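Local coordinates for protein glutamate receptor 1 (Adineta vaga, PDB 4IO2) that binds glutamate in its extracellular ligand-binding domain and probably acts as a ligand-gated ion channel, at residues A[179-182]-A[183-187]; A[236-239]-A[240-244]. All blocks are in the same frame, centred on the assembly; numbering follows the deposited sequence.

Overall arrangement
Contact 1 comes first along the chain, at 179-187, where strand 177-180 turns into helix 181-190; contact 2, at 236-244, takes in the end of helix 233-242 and the residues that follow. Their centres lie about 13 Å apart, and the two touch: F242 of contact 2 sets CD2 against the carbonyl oxygen of G182, 3.7 Å away. Contact 1 belongs to the part of the ligand-binding domain built on the sheet around strand 103-112, and it holds D180 of the glutamate site. Contact 2 leans on helix 40-52, with the side chain of F242 about 11 Å from the bound glutamate. The strand end and helix start that carry D180 thus pack against the last helix of the chain, none of whose residues is in the glutamate pocket.

Contact 1. Residues A[179-182]-A[183-187]; sequences MDIG and TAEYV. With GLU (glutamic acid), chain E.
The side chains of M179 and T183 cross at about a right angle where strand gives way to helix, the methionine CE lying 3.6 Å from T183 OG1. With CG anti to the backbone N (chi1 -172°) and the rest extended, the M179 chain runs past A184, placing SD 3.6 Å from A184 CA before CE reaches T183. Cutting M179 back to an alanine is likely to open a gap over A184 and beside T183 OG1, and so to weaken the seating of the helix on the strand end.

D180 stands at the N-cap position without a capping bond from its side chain; A184 N bonds to D180 O (2.9 Å). G182 O accepts Y186 N and a water that also donates to E185 OE1. A second water joins T183 OG1, its donor, to D180 OD2, making T183 a second-shell partner of the ligand contact. This strand-to-helix junction carries the glutamate-binding aspartate of the ligand-binding domain: OD2 accepts from the ligand amine, while D180 N donates to ligand OE2 at 3.1 Å, almost straight (177°).

N105 ND2 hydrogen-bonds to D180 OD1, helping fix the carboxylate; strand 103-112 pairs with strand 177-180, while helix 162-170 packs M165 and Y166 on M179.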
ATOM      1  N   MET A 179     -16.093  -3.513  -8.804  1.00 12.65           N
ATOM      2  CA  MET A 179     -15.216  -2.607  -9.554  1.00 12.72           C
ATOM      3  C   MET A 179     -14.280  -1.898  -8.602  1.00 12.40           C
ATOM      4  O   MET A 179     -14.647  -1.560  -7.492  1.00 13.94           O
ATOM      5  CB  MET A 179     -16.055  -1.630 -10.349  1.00 13.34           C
ATOM      6  CG  MET A 179     -15.253  -0.785 -11.286  1.00 14.00           C
ATOM      7  SD  MET A 179     -16.380   0.234 -12.332  1.00 16.21           S
ATOM      8  CE  MET A 179     -15.158   1.038 -13.398  1.00 17.00           C
ATOM      9  N   ASP A 180     -13.026  -1.747  -9.004  1.00 12.13           N
ATOM     10  CA  ASP A 180     -12.073  -0.964  -8.228  1.00 11.75           C
ATOM     11  C   ASP A 180     -12.638   0.409  -7.910  1.00 11.18           C
ATOM     12  O   ASP A 180     -13.268   1.047  -8.750  1.00 12.82           O
ATOM     13  CB  ASP A 180     -10.795  -0.743  -9.004  1.00 11.44           C
ATOM     14  CG  ASP A 180      -9.956  -1.990  -9.200  1.00 12.33           C
ATOM     15  OD1 ASP A 180     -10.078  -2.967  -8.400  1.00 13.13           O
ATOM     16  OD2 ASP A 180      -9.129  -1.914 -10.139  1.00 12.86           O
ATOM     17  N   ILE A 181     -12.332   0.908  -6.721  1.00 12.73           N
ATOM     18  CA  ILE A 181     -12.974   2.124  -6.247  1.00 12.76           C
ATOM     19  C   ILE A 181     -12.621   3.365  -7.056  1.00 13.30           C
ATOM     20  O   ILE A 181     -13.491   4.218  -7.276  1.00 13.55           O
ATOM     21  CB  ILE A 181     -12.662   2.356  -4.732  1.00 15.45           C
ATOM     22  CG1 ILE A 181     -13.497   3.490  -4.154  1.00 19.03           C
ATOM     23  CG2 ILE A 181     -11.144   2.564  -4.476  1.00 17.74           C
ATOM     24  CD1 ILE A 181     -13.366   3.574  -2.624  1.00 20.83           C
ATOM     25  N   GLY A 182     -11.378   3.536  -7.465  1.00 12.24           N
ATOM     26  CA  GLY A 182     -11.038   4.776  -8.160  1.00 12.70           C
ATOM     27  C   GLY A 182     -11.719   4.967  -9.492  1.00 13.23           C
ATOM     28  O   GLY A 182     -12.333   5.993  -9.747  1.00 12.41           O
ATOM     29  N   THR A 183     -11.661   3.949 -10.335  1.00 11.85           N
ATOM     30  CA  THR A 183     -12.374   4.001 -11.607  1.00 12.12           C
ATOM     31  C   THR A 183     -13.915   3.895 -11.418  1.00 12.66           C
ATOM     32  O   THR A 183     -14.664   4.475 -12.211  1.00 13.53           O
ATOM     33  CB  THR A 183     -11.863   2.918 -12.591  1.00 12.45           C
ATOM     34  OG1 THR A 183     -11.885   1.618 -11.953  1.00 12.31           O
ATOM     35  CG2 THR A 183     -10.449   3.273 -13.095  1.00 12.37           C
ATOM     36  N   ALA A 184     -14.383   3.166 -10.396  1.00 12.80           N
ATOM     37  CA  ALA A 184     -15.833   3.056 -10.151  1.00 13.01           C
ATOM     38  C   ALA A 184     -16.387   4.445  -9.818  1.00 13.73           C
ATOM     39  O   ALA A 184     -17.437   4.837 -10.320  1.00 14.32           O
ATOM     40  CB  ALA A 184     -16.108   2.102  -8.983  1.00 14.06           C
ATOM     41  N   GLU A 185     -15.676   5.185  -8.967  1.00 13.46           N
ATOM     42  CA  GLU A 185     -16.102   6.548  -8.633  1.00 13.97           C
ATOM     43  C   GLU A 185     -16.059   7.411  -9.897  1.00 14.78           C
ATOM     44  O   GLU A 185     -16.970   8.192 -10.165  1.00 15.12           O
ATOM     45  CB  GLU A 185     -15.147   7.152  -7.608  1.00 15.23           C
ATOM     46  CG  GLU A 185     -15.343   6.638  -6.192  1.00 17.41           C
ATOM     47  CD  GLU A 185     -14.255   7.136  -5.217  1.00 20.92           C
ATOM     48  OE1 GLU A 185     -13.255   7.799  -5.652  1.00 22.18           O
ATOM     49  OE2 GLU A 185     -14.407   6.888  -3.990  1.00 23.89           O
ATOM     50  N   TYR A 186     -14.977   7.331 -10.662  1.00 13.31           N
ATOM     51  CA  TYR A 186     -14.869   8.163 -11.842  1.00 13.21           C
ATOM     52  C   TYR A 186     -16.047   7.930 -12.788  1.00 13.61           C
ATOM     53  O   TYR A 186     -16.667   8.886 -13.274  1.00 14.64           O
ATOM     54  CB  TYR A 186     -13.538   7.915 -12.557  1.00 13.08           C
ATOM     55  CG  TYR A 186     -13.384   8.759 -13.794  1.00 14.44           C
ATOM     56  CD1 TYR A 186     -12.935  10.073 -13.723  1.00 15.54           C
ATOM     57  CD2 TYR A 186     -13.685   8.244 -15.034  1.00 14.86           C
ATOM     58  CE1 TYR A 186     -12.835  10.856 -14.877  1.00 16.31           C
ATOM     59  CE2 TYR A 186     -13.607   9.011 -16.172  1.00 17.98           C
ATOM     60  CZ  TYR A 186     -13.181  10.297 -16.102  1.00 17.41           C
ATOM     61  OH  TYR A 186     -13.090  11.029 -17.287  1.00 21.28           O
ATOM     62  N   VAL A 187     -16.308   6.677 -13.118  1.00 14.16           N
ATOM     63  CA  VAL A 187     -17.304   6.348 -14.119  0.57 14.05           C
ATOM     64  C   VAL A 187     -18.707   6.702 -13.644  1.00 15.28           C
ATOM     65  O   VAL A 187     -19.514   7.254 -14.395  1.00 16.13           O
ATOM     66  CB  VAL A 187     -17.158   4.875 -14.513  0.57 16.40           C
ATOM     67  CG1 VAL A 187     -18.371   4.398 -15.250  0.57 18.26           C
ATOM     68  CG2 VAL A 187     -15.838   4.700 -15.335  0.57 11.11           C
TER
HETATM   69  N   GLU E 303      -7.419  -3.903 -10.987  1.00 10.91           N
HETATM   70  CA  GLU E 303      -8.152  -5.060 -11.506  1.00 10.22           C
HETATM   71  C   GLU E 303      -7.189  -6.209 -11.794  1.00 10.32           C
HETATM   72  O   GLU E 303      -5.953  -5.976 -11.819  1.00 11.24           O
HETATM   73  CB  GLU E 303      -8.940  -4.735 -12.778  1.00 12.57           C
HETATM   74  CG  GLU E 303      -9.963  -3.598 -12.670  1.00 13.19           C
HETATM   75  CD  GLU E 303     -11.198  -3.898 -11.821  1.00 13.49           C
HETATM   76  OE1 GLU E 303     -11.361  -5.043 -11.403  1.00 16.05           O
HETATM   77  OE2 GLU E 303     -12.041  -2.979 -11.647  1.00 13.02           O
HETATM   78  OXT GLU E 303      -7.662  -7.355 -11.981  1.00 12.48           O
HETATM   79  O   HOH W   1      -9.371   0.392 -11.640  1.00 12.29           O
HETATM   80  O   HOH W   2     -11.979   8.191  -8.024  1.00 16.44           O

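Contact 2. Residues A[236-239]-A[240-244]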
ATOM      1  N   ASN A 236      -0.587  14.398  -6.815  1.00 16.09           N
ATOM      2  CA  ASN A 236      -0.979  15.406  -7.797  1.00 18.34           C
ATOM      3  C   ASN A 236      -1.611  14.796  -9.029  1.00 15.84           C
ATOM      4  O   ASN A 236      -2.597  15.295  -9.565  1.00 16.59           O
ATOM      5  CB  ASN A 236       0.245  16.213  -8.273  1.00 21.48           C
ATOM      6  CG  ASN A 236       0.892  17.016  -7.189  1.00 26.60           C
ATOM      7  OD1 ASN A 236       0.294  17.318  -6.140  1.00 27.76           O
ATOM      8  ND2 ASN A 236       2.148  17.420  -7.459  1.00 30.06           N
ATOM      9  N   LEU A 237      -1.064  13.667  -9.459  1.00 13.88           N
ATOM     10  CA  LEU A 237      -1.576  12.989 -10.631  1.00 15.19           C
ATOM     11  C   LEU A 237      -2.961  12.426 -10.370  1.00 13.70           C
ATOM     12  O   LEU A 237      -3.842  12.500 -11.234  1.00 14.80           O
ATOM     13  CB  LEU A 237      -0.658  11.839 -11.047  1.00 18.84           C
ATOM     14  CG  LEU A 237       0.560  12.217 -11.847  1.00 23.70           C
ATOM     15  CD1 LEU A 237       1.382  10.973 -12.117  1.00 25.51           C
ATOM     16  CD2 LEU A 237       0.078  12.854 -13.155  1.00 26.86           C
ATOM     17  N   LYS A 238      -3.149  11.852  -9.183  1.00 13.68           N
ATOM     18  CA  LYS A 238      -4.458  11.321  -8.844  1.00 14.34           C
ATOM     19  C   LYS A 238      -5.505  12.452  -8.862  1.00 15.25           C
ATOM     20  O   LYS A 238      -6.605  12.295  -9.424  1.00 16.28           O
ATOM     21  CB  LYS A 238      -4.422  10.567  -7.512  1.00 15.94           C
ATOM     22  CG  LYS A 238      -5.730   9.833  -7.211  1.00 20.63           C
ATOM     23  CD  LYS A 238      -5.640   9.051  -5.916  1.00 24.08           C
ATOM     24  CE  LYS A 238      -4.793   7.792  -6.113  1.00 27.63           C
ATOM     25  NZ  LYS A 238      -4.694   6.962  -4.862  1.00 33.02           N
ATOM     26  N   LYS A 239      -5.178  13.589  -8.241  1.00 14.17           N
ATOM     27  CA  LYS A 239      -6.089  14.717  -8.202  1.00 16.47           C
ATOM     28  C   LYS A 239      -6.408  15.201  -9.617  1.00 16.39           C
ATOM     29  O   LYS A 239      -7.580  15.418  -9.976  1.00 18.23           O
ATOM     30  CB  LYS A 239      -5.535  15.858  -7.344  1.00 19.12           C
ATOM     31  CG  LYS A 239      -6.368  17.144  -7.357  1.00 24.82           C
ATOM     32  CD  LYS A 239      -5.761  18.230  -6.469  1.00 30.56           C
ATOM     33  CE  LYS A 239      -6.556  19.548  -6.514  1.00 38.05           C
ATOM     34  NZ  LYS A 239      -6.107  20.550  -5.502  1.00 42.63           N
ATOM     35  N   LYS A 240      -5.385  15.310 -10.457  1.00 14.86           N
ATOM     36  CA  LYS A 240      -5.565  15.809 -11.828  1.00 15.78           C
ATOM     37  C   LYS A 240      -6.583  14.983 -12.622  1.00 14.20           C
ATOM     38  O   LYS A 240      -7.442  15.519 -13.300  1.00 17.50           O
ATOM     39  CB  LYS A 240      -4.223  15.823 -12.577  1.00 17.60           C
ATOM     40  CG  LYS A 240      -4.322  16.174 -14.052  1.00 19.31           C
ATOM     41  CD  LYS A 240      -2.966  16.175 -14.750  1.00 21.09           C
ATOM     42  CE  LYS A 240      -3.149  16.422 -16.242  1.00 23.39           C
ATOM     43  NZ  LYS A 240      -1.854  16.363 -16.985  1.00 27.76           N
ATOM     44  N   TRP A 241      -6.468  13.660 -12.561  1.00 14.05           N
ATOM     45  CA  TRP A 241      -7.280  12.786 -13.384  1.00 14.09           C
ATOM     46  C   TRP A 241      -8.587  12.341 -12.728  1.00 13.42           C
ATOM     47  O   TRP A 241      -9.513  11.967 -13.443  1.00 16.28           O
ATOM     48  CB  TRP A 241      -6.441  11.568 -13.830  1.00 13.90           C
ATOM     49  CG  TRP A 241      -5.365  12.005 -14.803  1.00 13.98           C
ATOM     50  CD1 TRP A 241      -4.029  12.252 -14.538  1.00 13.51           C
ATOM     51  CD2 TRP A 241      -5.558  12.355 -16.190  1.00 14.30           C
ATOM     52  NE1 TRP A 241      -3.400  12.687 -15.675  1.00 14.34           N
ATOM     53  CE2 TRP A 241      -4.303  12.776 -16.695  1.00 13.78           C
ATOM     54  CE3 TRP A 241      -6.660  12.332 -17.048  1.00 14.33           C
ATOM     55  CZ2 TRP A 241      -4.120  13.159 -18.013  1.00 15.28           C
ATOM     56  CZ3 TRP A 241      -6.491  12.738 -18.377  1.00 16.10           C
ATOM     57  CH2 TRP A 241      -5.219  13.158 -18.846  1.00 16.93           C
ATOM     58  N   PHE A 242      -8.658  12.316 -11.403  1.00 12.28           N
ATOM     59  CA  PHE A 242      -9.809  11.698 -10.725  1.00 13.76           C
ATOM     60  C   PHE A 242     -10.714  12.663  -9.981  1.00 15.03           C
ATOM     61  O   PHE A 242     -11.848  12.309  -9.650  1.00 16.34           O
ATOM     62  CB  PHE A 242      -9.357  10.609  -9.753  1.00 14.42           C
ATOM     63  CG  PHE A 242      -8.797   9.380 -10.450  1.00 13.15           C
ATOM     64  CD1 PHE A 242      -7.463   9.355 -10.861  1.00 13.59           C
ATOM     65  CD2 PHE A 242      -9.611   8.294 -10.744  1.00 14.31           C
ATOM     66  CE1 PHE A 242      -6.955   8.218 -11.513  1.00 14.09           C
ATOM     67  CE2 PHE A 242      -9.105   7.152 -11.389  1.00 14.15           C
ATOM     68  CZ  PHE A 242      -7.777   7.147 -11.786  1.00 15.21           C
ATOM     69  N   GLN A 243     -10.311  13.908  -9.773  1.00 15.83           N
ATOM     70  CA  GLN A 243     -11.211  14.847  -9.057  1.00 19.89           C
ATOM     71  C   GLN A 243     -12.556  15.241  -9.726  1.00 20.20           C
ATOM     72  O   GLN A 243     -13.478  15.710  -9.094  1.00 28.82           O
ATOM     73  CB  GLN A 243     -10.454  16.071  -8.574  1.00 29.62           C
ATOM     74  CG  GLN A 243      -9.908  15.846  -7.182  1.00 37.83           C
ATOM     75  CD  GLN A 243      -9.688  17.148  -6.376  1.00 43.13           C
ATOM     76  OE1 GLN A 243      -9.792  18.273  -6.900  1.00 46.89           O
ATOM     77  NE2 GLN A 243      -9.380  16.985  -5.092  1.00 41.19           N
ATOM     78  N   THR A 244     -12.699  15.002 -10.994  1.00 24.59           N
ATOM     79  CA  THR A 244     -13.837  15.510 -11.718  1.00 21.47           C
ATOM     80  C   THR A 244     -15.156  14.822 -11.324  1.00 19.50           C
ATOM     81  O   THR A 244     -15.180  13.630 -11.043  1.00 19.33           O
ATOM     82  CB  THR A 244     -13.559  15.224 -13.226  1.00 29.75           C
ATOM     83  OG1 THR A 244     -12.203  15.626 -13.545  1.00 34.50           O
ATOM     84  CG2 THR A 244     -14.623  15.962 -14.158  1.00 31.39           C
TER
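K239 and Q243 meet one turn apart, the aliphatic part of the lysine passing obliquely by the flat amide of the glutamine. K239 CG lies 3.5 Å from Q243 CD, and K239 CE comes equally near Q243 OE1. The lysine is extended throughout, with CG anti to its N (chi1 174°), which carries the methylenes along the amide. This is van der Waals contact on an exposed side of the helix.

On another side, K238 and F242 meet more lightly, K238 CG standing 4.1 Å from F242 CD1. The phenyl presents its edge to K238 O, which lies in the ring plane, 3.4 Å from F242 CD1. The indole of W241 likewise has L237 O at its edge, 3.3 Å from W241 CD1, and L237 CD2 makes a looser apolar contact with the same carbon. One indole face receives K240 CG, offset toward the rim.

The backbone that spaces these pairs keeps i to i+4 bonds through its last turn: F242 N to K238 O spans 2.9 Å and Q243 N to K239 O 3.1 Å.

The polar ends find partners outside the helix. D43 OD2 accepts from W241 NE1 and forms a salt bridge with K240 NZ, which probably steadies the indole, and K238 NZ bonds to S103 OG. This end of the last helix of the ligand-binding domain lies between helix 40-52 and helix 181-190. Helix 40-52 packs along the L237 and W241 side, with Y40 touching both and Y47 touching L237, while F20 meets F242 edge-to-face and N190 of helix 181-190 bonds to T244 O.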